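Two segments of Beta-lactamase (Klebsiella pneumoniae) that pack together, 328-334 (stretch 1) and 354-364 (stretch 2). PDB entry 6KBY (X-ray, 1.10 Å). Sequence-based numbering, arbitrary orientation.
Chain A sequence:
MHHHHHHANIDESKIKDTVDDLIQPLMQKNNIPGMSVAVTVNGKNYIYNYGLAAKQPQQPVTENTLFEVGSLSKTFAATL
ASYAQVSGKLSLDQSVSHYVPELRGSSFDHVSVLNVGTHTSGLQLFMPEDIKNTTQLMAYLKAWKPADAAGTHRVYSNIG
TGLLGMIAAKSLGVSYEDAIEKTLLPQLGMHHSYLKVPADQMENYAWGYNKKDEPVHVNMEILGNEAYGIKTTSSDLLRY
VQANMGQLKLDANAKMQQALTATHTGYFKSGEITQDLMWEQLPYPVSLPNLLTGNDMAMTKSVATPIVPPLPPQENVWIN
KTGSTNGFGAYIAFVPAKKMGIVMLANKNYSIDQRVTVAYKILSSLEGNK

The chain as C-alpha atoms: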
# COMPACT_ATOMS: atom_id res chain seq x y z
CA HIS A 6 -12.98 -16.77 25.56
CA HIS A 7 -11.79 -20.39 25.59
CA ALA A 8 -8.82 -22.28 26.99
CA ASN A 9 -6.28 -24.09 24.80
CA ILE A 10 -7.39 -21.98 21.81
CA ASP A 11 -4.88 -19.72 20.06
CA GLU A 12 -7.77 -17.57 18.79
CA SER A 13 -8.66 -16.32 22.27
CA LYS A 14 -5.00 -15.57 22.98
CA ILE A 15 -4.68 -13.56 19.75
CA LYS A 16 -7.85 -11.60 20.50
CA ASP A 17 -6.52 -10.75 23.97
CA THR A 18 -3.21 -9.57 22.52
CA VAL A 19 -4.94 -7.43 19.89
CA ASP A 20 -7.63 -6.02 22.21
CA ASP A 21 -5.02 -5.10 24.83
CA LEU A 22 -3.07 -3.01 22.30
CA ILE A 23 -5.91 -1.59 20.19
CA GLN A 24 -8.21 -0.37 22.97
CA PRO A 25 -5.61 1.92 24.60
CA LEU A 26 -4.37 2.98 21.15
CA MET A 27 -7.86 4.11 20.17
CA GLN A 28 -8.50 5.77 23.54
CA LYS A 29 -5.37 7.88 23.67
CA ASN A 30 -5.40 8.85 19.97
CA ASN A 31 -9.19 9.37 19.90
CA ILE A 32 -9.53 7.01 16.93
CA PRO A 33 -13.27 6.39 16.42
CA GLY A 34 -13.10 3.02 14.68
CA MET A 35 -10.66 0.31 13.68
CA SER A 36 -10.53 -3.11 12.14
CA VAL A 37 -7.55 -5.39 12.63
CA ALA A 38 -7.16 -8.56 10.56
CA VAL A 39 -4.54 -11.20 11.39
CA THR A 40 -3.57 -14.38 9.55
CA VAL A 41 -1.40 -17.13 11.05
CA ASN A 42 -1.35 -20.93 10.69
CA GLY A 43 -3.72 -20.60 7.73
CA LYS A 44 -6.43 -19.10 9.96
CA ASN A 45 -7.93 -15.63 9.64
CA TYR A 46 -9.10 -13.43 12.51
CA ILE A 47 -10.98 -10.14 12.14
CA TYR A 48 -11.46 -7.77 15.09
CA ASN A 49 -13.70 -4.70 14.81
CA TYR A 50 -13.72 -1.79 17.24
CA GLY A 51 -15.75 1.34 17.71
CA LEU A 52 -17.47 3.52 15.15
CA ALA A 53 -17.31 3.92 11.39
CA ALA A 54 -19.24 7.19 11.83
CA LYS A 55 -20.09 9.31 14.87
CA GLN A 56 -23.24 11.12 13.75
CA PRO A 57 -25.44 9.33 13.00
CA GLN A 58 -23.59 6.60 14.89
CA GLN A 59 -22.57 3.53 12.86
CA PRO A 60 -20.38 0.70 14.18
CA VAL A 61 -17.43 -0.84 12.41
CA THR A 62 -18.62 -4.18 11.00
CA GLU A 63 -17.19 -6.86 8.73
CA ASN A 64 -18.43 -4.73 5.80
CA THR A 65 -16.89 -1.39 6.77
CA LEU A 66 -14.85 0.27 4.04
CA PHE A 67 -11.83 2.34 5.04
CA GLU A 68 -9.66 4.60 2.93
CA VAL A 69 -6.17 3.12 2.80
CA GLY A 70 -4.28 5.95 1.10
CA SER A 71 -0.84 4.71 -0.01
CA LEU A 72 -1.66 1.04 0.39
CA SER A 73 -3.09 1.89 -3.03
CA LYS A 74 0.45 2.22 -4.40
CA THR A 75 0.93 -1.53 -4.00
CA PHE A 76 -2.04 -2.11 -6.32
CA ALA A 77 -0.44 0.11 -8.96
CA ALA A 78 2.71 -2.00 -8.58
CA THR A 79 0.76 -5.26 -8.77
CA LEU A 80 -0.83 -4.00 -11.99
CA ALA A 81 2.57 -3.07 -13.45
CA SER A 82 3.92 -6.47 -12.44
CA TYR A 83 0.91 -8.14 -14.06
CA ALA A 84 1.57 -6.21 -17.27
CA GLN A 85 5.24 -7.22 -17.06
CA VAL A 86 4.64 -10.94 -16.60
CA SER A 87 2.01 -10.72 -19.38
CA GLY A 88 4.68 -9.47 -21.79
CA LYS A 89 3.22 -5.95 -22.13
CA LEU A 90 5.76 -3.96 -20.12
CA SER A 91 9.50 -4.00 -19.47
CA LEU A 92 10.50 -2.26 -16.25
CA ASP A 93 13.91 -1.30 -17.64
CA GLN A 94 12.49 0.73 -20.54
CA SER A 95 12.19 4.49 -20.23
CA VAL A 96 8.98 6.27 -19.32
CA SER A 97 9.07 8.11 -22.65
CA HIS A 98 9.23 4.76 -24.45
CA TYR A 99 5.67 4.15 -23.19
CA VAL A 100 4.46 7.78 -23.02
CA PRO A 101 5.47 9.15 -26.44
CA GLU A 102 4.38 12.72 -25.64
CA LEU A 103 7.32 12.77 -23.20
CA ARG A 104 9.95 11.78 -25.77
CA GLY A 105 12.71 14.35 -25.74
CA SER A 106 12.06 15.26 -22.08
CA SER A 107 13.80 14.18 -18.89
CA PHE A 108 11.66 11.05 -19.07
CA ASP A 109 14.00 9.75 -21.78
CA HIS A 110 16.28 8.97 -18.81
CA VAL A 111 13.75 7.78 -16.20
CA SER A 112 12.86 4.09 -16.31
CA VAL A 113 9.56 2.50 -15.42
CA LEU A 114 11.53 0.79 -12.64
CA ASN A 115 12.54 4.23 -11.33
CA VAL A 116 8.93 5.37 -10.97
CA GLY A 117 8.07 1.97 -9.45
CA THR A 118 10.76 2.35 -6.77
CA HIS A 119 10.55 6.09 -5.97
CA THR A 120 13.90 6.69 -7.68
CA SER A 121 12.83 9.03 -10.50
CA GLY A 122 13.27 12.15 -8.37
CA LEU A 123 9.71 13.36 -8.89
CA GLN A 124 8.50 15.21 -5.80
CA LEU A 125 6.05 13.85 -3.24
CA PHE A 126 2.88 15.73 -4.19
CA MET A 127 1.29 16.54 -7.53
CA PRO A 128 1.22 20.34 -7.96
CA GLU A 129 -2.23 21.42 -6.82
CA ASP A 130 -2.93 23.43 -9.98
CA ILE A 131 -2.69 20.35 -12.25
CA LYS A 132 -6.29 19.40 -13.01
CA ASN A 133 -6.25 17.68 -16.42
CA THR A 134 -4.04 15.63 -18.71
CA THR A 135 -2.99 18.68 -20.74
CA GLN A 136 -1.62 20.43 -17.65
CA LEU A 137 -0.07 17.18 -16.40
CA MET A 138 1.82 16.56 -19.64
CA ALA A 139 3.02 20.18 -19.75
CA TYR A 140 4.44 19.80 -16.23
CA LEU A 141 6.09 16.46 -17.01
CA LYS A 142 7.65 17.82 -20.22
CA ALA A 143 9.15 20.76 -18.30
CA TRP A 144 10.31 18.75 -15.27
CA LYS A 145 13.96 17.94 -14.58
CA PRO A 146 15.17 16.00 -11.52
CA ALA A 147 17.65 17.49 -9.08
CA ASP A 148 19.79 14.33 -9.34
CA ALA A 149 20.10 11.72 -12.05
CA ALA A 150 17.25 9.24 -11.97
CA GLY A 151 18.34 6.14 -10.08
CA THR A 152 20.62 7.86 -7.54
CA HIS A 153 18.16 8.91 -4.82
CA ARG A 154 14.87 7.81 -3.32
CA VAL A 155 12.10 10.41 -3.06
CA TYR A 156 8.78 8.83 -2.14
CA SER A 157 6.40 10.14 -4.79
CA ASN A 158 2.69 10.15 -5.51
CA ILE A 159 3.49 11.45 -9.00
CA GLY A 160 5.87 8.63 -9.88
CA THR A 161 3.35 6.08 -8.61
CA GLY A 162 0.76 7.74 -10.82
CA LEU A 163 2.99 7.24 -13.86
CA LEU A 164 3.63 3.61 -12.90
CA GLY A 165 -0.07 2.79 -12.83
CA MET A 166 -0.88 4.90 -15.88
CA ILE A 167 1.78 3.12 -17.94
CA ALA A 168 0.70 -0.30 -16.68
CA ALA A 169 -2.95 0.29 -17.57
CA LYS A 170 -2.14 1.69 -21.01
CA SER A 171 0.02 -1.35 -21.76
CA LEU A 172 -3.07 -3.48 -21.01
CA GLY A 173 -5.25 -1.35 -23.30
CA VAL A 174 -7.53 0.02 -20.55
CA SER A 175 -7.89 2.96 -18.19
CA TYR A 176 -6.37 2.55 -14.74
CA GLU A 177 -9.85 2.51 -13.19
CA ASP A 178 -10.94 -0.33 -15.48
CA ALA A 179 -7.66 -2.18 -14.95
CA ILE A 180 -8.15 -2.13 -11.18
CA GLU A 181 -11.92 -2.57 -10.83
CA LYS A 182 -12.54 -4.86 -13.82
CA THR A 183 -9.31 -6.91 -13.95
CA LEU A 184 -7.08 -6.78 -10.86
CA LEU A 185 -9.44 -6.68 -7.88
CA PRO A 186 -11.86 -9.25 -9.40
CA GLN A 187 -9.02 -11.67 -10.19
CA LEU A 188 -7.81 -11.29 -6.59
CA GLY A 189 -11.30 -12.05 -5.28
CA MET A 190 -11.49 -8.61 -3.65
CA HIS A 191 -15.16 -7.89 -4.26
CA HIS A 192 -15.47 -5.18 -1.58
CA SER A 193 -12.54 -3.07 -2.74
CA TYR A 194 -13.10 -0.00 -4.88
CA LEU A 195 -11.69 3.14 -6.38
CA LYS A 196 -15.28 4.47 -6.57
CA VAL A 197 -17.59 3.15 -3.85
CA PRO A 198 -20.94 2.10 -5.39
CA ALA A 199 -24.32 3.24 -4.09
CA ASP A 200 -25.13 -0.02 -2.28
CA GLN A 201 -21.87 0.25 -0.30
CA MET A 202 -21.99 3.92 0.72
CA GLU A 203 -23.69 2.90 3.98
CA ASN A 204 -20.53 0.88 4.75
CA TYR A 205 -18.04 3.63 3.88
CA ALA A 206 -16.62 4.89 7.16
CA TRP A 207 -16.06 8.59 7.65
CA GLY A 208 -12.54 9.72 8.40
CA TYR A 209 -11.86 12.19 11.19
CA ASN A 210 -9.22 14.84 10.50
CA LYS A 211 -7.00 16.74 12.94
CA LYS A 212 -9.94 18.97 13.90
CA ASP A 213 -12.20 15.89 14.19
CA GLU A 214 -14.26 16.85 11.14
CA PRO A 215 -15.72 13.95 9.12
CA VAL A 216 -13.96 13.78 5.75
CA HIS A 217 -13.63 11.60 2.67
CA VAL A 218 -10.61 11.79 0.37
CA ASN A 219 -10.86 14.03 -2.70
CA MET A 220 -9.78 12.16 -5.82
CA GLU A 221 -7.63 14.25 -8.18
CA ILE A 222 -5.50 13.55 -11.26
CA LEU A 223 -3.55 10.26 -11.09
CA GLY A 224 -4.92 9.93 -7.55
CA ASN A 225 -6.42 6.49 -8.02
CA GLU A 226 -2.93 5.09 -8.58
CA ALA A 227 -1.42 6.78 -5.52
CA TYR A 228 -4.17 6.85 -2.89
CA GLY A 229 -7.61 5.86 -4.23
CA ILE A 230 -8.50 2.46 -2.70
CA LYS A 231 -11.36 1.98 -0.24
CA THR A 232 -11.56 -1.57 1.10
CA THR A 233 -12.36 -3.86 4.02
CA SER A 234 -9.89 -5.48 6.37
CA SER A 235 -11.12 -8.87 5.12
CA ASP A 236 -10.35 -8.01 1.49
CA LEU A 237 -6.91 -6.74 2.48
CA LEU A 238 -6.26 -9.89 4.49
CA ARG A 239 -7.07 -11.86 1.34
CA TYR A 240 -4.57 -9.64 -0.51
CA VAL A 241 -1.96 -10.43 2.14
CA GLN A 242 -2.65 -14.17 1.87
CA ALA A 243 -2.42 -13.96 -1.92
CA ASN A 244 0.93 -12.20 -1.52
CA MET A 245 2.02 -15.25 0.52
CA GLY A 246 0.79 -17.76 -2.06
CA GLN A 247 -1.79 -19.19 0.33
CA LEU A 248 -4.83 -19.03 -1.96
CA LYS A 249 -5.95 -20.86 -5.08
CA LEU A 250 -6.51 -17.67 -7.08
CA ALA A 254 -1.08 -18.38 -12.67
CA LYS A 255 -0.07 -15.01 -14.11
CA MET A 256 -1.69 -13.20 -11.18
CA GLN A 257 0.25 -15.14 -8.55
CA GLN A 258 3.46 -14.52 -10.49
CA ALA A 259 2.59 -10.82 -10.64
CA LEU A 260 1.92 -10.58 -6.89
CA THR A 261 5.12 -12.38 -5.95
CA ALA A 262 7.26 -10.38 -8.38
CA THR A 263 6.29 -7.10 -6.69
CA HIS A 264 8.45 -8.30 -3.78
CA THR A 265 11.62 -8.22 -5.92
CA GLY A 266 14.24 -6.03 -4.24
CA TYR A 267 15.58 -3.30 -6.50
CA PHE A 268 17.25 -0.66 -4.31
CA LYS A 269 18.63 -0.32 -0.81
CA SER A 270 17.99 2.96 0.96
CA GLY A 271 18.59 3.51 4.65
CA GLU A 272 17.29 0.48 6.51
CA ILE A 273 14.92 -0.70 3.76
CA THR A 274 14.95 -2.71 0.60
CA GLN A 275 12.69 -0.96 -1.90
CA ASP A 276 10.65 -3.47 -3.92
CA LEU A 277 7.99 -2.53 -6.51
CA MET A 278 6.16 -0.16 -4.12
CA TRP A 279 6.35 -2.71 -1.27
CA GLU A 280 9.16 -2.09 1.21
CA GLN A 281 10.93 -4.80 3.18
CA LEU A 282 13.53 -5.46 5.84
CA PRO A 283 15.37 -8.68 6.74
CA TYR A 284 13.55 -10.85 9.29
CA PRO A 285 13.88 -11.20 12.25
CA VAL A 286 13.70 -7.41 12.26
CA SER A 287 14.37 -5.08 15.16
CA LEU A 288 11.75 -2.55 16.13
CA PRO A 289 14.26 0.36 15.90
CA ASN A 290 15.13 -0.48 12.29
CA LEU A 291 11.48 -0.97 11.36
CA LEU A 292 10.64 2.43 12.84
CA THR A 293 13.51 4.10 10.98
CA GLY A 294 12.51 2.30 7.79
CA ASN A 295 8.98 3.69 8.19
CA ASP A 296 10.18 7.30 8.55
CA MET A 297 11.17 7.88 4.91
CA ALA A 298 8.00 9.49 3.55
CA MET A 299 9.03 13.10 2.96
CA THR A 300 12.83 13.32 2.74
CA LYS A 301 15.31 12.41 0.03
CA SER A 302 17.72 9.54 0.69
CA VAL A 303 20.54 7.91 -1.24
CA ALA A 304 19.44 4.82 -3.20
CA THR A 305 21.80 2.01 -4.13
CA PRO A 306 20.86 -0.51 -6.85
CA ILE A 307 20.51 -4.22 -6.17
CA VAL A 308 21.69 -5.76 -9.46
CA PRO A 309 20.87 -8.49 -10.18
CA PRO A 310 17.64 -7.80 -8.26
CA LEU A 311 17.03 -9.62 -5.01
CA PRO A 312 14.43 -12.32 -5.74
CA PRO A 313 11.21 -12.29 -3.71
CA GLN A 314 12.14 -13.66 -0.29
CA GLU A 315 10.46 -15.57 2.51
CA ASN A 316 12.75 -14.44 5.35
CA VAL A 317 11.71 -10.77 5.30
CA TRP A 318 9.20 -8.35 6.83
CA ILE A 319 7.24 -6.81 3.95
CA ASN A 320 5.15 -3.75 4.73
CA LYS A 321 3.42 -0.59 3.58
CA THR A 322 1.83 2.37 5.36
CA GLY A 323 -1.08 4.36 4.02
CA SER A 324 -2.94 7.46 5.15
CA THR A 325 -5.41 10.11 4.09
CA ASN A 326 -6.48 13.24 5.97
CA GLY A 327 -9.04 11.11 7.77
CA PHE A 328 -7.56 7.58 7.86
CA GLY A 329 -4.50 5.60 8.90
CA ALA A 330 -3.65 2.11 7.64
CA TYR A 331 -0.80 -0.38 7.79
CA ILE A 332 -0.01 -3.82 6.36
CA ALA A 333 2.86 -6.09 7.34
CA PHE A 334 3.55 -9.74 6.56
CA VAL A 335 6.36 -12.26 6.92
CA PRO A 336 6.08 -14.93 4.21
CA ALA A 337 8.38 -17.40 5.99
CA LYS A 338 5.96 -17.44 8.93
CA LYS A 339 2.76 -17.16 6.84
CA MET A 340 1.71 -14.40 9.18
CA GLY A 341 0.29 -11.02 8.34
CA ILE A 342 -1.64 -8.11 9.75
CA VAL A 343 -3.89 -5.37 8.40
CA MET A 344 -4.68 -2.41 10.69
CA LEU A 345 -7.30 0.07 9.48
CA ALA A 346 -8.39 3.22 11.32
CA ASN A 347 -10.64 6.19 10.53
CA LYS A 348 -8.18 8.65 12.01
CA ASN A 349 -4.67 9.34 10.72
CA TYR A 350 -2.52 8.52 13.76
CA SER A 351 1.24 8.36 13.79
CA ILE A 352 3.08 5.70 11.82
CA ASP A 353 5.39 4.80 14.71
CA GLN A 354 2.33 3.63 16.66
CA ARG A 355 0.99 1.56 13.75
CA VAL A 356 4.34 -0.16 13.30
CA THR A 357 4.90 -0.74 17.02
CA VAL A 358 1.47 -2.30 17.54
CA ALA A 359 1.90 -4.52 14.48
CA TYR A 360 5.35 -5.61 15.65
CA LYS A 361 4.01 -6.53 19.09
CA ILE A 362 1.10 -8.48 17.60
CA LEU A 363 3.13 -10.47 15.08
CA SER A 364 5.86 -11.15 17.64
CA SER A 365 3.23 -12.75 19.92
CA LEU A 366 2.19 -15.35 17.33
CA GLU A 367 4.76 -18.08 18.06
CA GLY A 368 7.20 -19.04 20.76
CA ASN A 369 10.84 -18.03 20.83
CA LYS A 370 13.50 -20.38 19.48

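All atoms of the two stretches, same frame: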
# COMPACT_ATOMS: atom_id res chain seq x y z
N PHE A 328 -7.75 9.01 7.65
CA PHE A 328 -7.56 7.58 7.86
C PHE A 328 -6.09 7.22 8.02
O PHE A 328 -5.21 7.87 7.46
CB PHE A 328 -8.10 6.76 6.67
CG PHE A 328 -9.60 6.75 6.55
CD1 PHE A 328 -10.27 7.82 5.98
CD2 PHE A 328 -10.33 5.65 6.95
CE1 PHE A 328 -11.65 7.79 5.82
CE2 PHE A 328 -11.70 5.62 6.81
CZ PHE A 328 -12.36 6.69 6.24
N GLY A 329 -5.85 6.12 8.73
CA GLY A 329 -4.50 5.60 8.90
C GLY A 329 -4.49 4.09 8.84
O GLY A 329 -5.22 3.43 9.60
N ALA A 330 -3.67 3.53 7.95
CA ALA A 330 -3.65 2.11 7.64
C ALA A 330 -2.22 1.58 7.66
O ALA A 330 -1.25 2.32 7.46
CB ALA A 330 -4.28 1.85 6.27
N TYR A 331 -2.10 0.27 7.84
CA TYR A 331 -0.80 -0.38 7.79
C TYR A 331 -0.99 -1.85 7.46
O TYR A 331 -1.93 -2.48 7.95
CB TYR A 331 -0.07 -0.24 9.13
CG TYR A 331 1.33 -0.84 9.18
CD1 TYR A 331 2.34 -0.36 8.35
CD2 TYR A 331 1.65 -1.85 10.08
CE1 TYR A 331 3.63 -0.88 8.40
CE2 TYR A 331 2.92 -2.38 10.13
CZ TYR A 331 3.91 -1.89 9.30
OH TYR A 331 5.18 -2.43 9.38
N ILE A 332 -0.09 -2.40 6.63
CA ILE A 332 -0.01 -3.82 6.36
C ILE A 332 1.42 -4.28 6.61
O ILE A 332 2.37 -3.61 6.17
CB ILE A 332 -0.36 -4.15 4.89
CG1 ILE A 332 -1.85 -4.00 4.67
CG2 ILE A 332 0.16 -5.55 4.49
CD1 ILE A 332 -2.31 -4.31 3.27
N ALA A 333 1.57 -5.43 7.26
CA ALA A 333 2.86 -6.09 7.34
C ALA A 333 2.66 -7.60 7.25
O ALA A 333 1.67 -8.13 7.75
CB ALA A 333 3.59 -5.76 8.65
N PHE A 334 3.61 -8.29 6.61
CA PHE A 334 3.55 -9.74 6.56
C PHE A 334 4.95 -10.32 6.43
O PHE A 334 5.85 -9.68 5.89
CB PHE A 334 2.58 -10.25 5.48
CG PHE A 334 2.91 -9.83 4.06
CD1 PHE A 334 2.54 -8.59 3.57
CD2 PHE A 334 3.57 -10.70 3.20
CE1 PHE A 334 2.82 -8.22 2.27
CE2 PHE A 334 3.86 -10.34 1.90
CZ PHE A 334 3.49 -9.10 1.43
N GLN A 354 3.27 4.42 15.88
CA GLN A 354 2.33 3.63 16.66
C GLN A 354 1.78 2.45 15.86
O GLN A 354 1.63 1.35 16.40
CB GLN A 354 1.20 4.50 17.17
CG GLN A 354 1.64 5.57 18.13
CD GLN A 354 0.47 6.37 18.63
OE1 GLN A 354 -0.20 5.97 19.58
NE2 GLN A 354 0.18 7.48 17.97
N ARG A 355 1.46 2.67 14.58
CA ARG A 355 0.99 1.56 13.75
C ARG A 355 2.02 0.45 13.71
O ARG A 355 1.70 -0.73 13.91
CB ARG A 355 0.75 2.05 12.31
CG ARG A 355 -0.15 3.25 12.20
CD ARG A 355 -0.37 3.66 10.75
NE ARG A 355 -0.77 5.06 10.68
CZ ARG A 355 -0.94 5.73 9.54
NH1 ARG A 355 -0.77 5.13 8.37
NH2 ARG A 355 -1.28 7.02 9.59
N VAL A 356 3.27 0.82 13.45
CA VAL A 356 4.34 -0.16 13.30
C VAL A 356 4.61 -0.88 14.61
O VAL A 356 4.81 -2.10 14.64
CB VAL A 356 5.59 0.57 12.79
CG1 VAL A 356 6.80 -0.32 12.88
CG2 VAL A 356 5.36 1.09 11.37
N THR A 357 4.62 -0.14 15.72
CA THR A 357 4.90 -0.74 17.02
C THR A 357 3.83 -1.75 17.40
O THR A 357 4.13 -2.86 17.86
CB THR A 357 5.04 0.36 18.08
OG1 THR A 357 6.15 1.20 17.75
CG2 THR A 357 5.25 -0.25 19.46
N VAL A 358 2.56 -1.38 17.23
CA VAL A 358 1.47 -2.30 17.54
C VAL A 358 1.55 -3.55 16.67
O VAL A 358 1.43 -4.68 17.17
CB VAL A 358 0.11 -1.58 17.41
CG1 VAL A 358 -1.03 -2.58 17.44
CG2 VAL A 358 -0.05 -0.56 18.54
N ALA A 359 1.79 -3.37 15.37
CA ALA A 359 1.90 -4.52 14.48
C ALA A 359 3.06 -5.42 14.88
O ALA A 359 2.94 -6.65 14.86
CB ALA A 359 2.08 -4.04 13.04
N TYR A 360 4.20 -4.83 15.23
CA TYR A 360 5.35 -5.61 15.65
C TYR A 360 5.03 -6.43 16.90
O TYR A 360 5.36 -7.61 16.98
CB TYR A 360 6.53 -4.66 15.90
CG TYR A 360 7.76 -5.35 16.42
CD1 TYR A 360 8.66 -5.97 15.57
CD2 TYR A 360 8.04 -5.37 17.78
CE1 TYR A 360 9.80 -6.60 16.06
CE2 TYR A 360 9.16 -6.00 18.28
CZ TYR A 360 10.04 -6.61 17.41
OH TYR A 360 11.16 -7.23 17.92
N LYS A 361 4.37 -5.81 17.88
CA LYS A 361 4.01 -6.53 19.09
C LYS A 361 3.04 -7.67 18.78
O LYS A 361 3.17 -8.77 19.34
CB LYS A 361 3.41 -5.58 20.12
CG LYS A 361 4.43 -4.62 20.71
CD LYS A 361 3.72 -3.60 21.58
CE LYS A 361 4.69 -2.66 22.27
NZ LYS A 361 3.95 -1.57 22.98
N ILE A 362 2.06 -7.43 17.92
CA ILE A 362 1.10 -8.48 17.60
C ILE A 362 1.78 -9.64 16.88
O ILE A 362 1.65 -10.80 17.29
CB ILE A 362 -0.08 -7.91 16.80
CG1 ILE A 362 -0.90 -6.97 17.67
CG2 ILE A 362 -0.96 -9.05 16.28
CD1 ILE A 362 -1.94 -6.17 16.91
N LEU A 363 2.51 -9.36 15.81
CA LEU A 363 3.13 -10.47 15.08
C LEU A 363 4.15 -11.20 15.95
O LEU A 363 4.25 -12.43 15.88
CB LEU A 363 3.73 -9.99 13.76
CG LEU A 363 2.74 -9.50 12.69
CD1 LEU A 363 3.45 -9.34 11.35
CD2 LEU A 363 1.53 -10.41 12.54
N SER A 364 4.88 -10.48 16.79
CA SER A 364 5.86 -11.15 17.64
C SER A 364 5.21 -12.10 18.64
O SER A 364 5.87 -13.03 19.11
CB SER A 364 6.73 -10.11 18.36
OG SER A 364 7.47 -9.34 17.42

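A helix laid across one face of a β-sheet meets each strand through alternate residues, and its own side chains must come from one stripe of its surface. The pairing of strand 328-334 with helix 354-364 in this β-lactamase is a compact example. The two axes approach to 8.9 Å and their N-to-C directions differ by 38°, so the contact advances along both segments in the same sense: the CA atoms of Y331 and R355 lie 6.5 Å apart, and farther along those of A333 and A359 lie 7.4 Å apart. The extended strand turns the CA-to-CB bonds of Y331 and A333 toward the helix, while those of F328, A330, I332 and F334 point away. On the helix, R355, A359 and L363 point toward the strand; their spacing of four residues, close to one helical turn, keeps them in line. The joint surface is modest, 348 Å² summed over both sides, and most of it belongs to a few residues.

Y331 and R355 contribute the largest shares, and their side chains leave the backbone in different ways. Their CB atoms are only 4.0 Å apart, so the chains start together and then diverge. Y331 adopts chi1 t (-178°), which carries its ring to V356 and A359. There V356, whose CA-to-CB bond points sideways, places a methyl over one ring face: CG2 of V356 sits 4.2 Å from the centroid of the Y331 ring and 26° off its normal, a CH-pi contact. With chi1 t (168°), CG2 of V356 is the methyl directed at the ring, while CG1 lies farther from it. At the ring edge, CB of A359 comes within 3.5 Å of CE2 of Y331, a close approach that the single methyl of alanine makes without a longer side chain in between. The hydroxyl of Y331 is hydrogen-bonded elsewhere in the structure, so the polar tip of this largely apolar contact is satisfied.

R355 takes the other course. With chi1 m (-53°) followed by chi2 and chi3 both t and chi4 at 175°, it is nearly fully extended and reaches back toward the start of the strand. There NH1 of R355 donates a hydrogen bond to O of A330 at 3.0 Å; the N-H...O angle of 138° is well short of linear. A330 stays in the interface although its CB points away, because the long R355 side chain reaches its backbone carbonyl. One face of the guanidinium lies against G329 CA and A330 N, with NH2 of R355 3.6 Å from CA of G329. The absence of a side chain at G329 matters here: an ideal CB would lie 2.9 Å from NH2 of R355, a clash.

Farther along, the contact loosens. CD1 of L363, carried on an m,t rotamer, lies 4.5 Å from CB of A333, an apolar touch that closes the interface, and makes a van der Waals approach of 4.2 Å to O of A333.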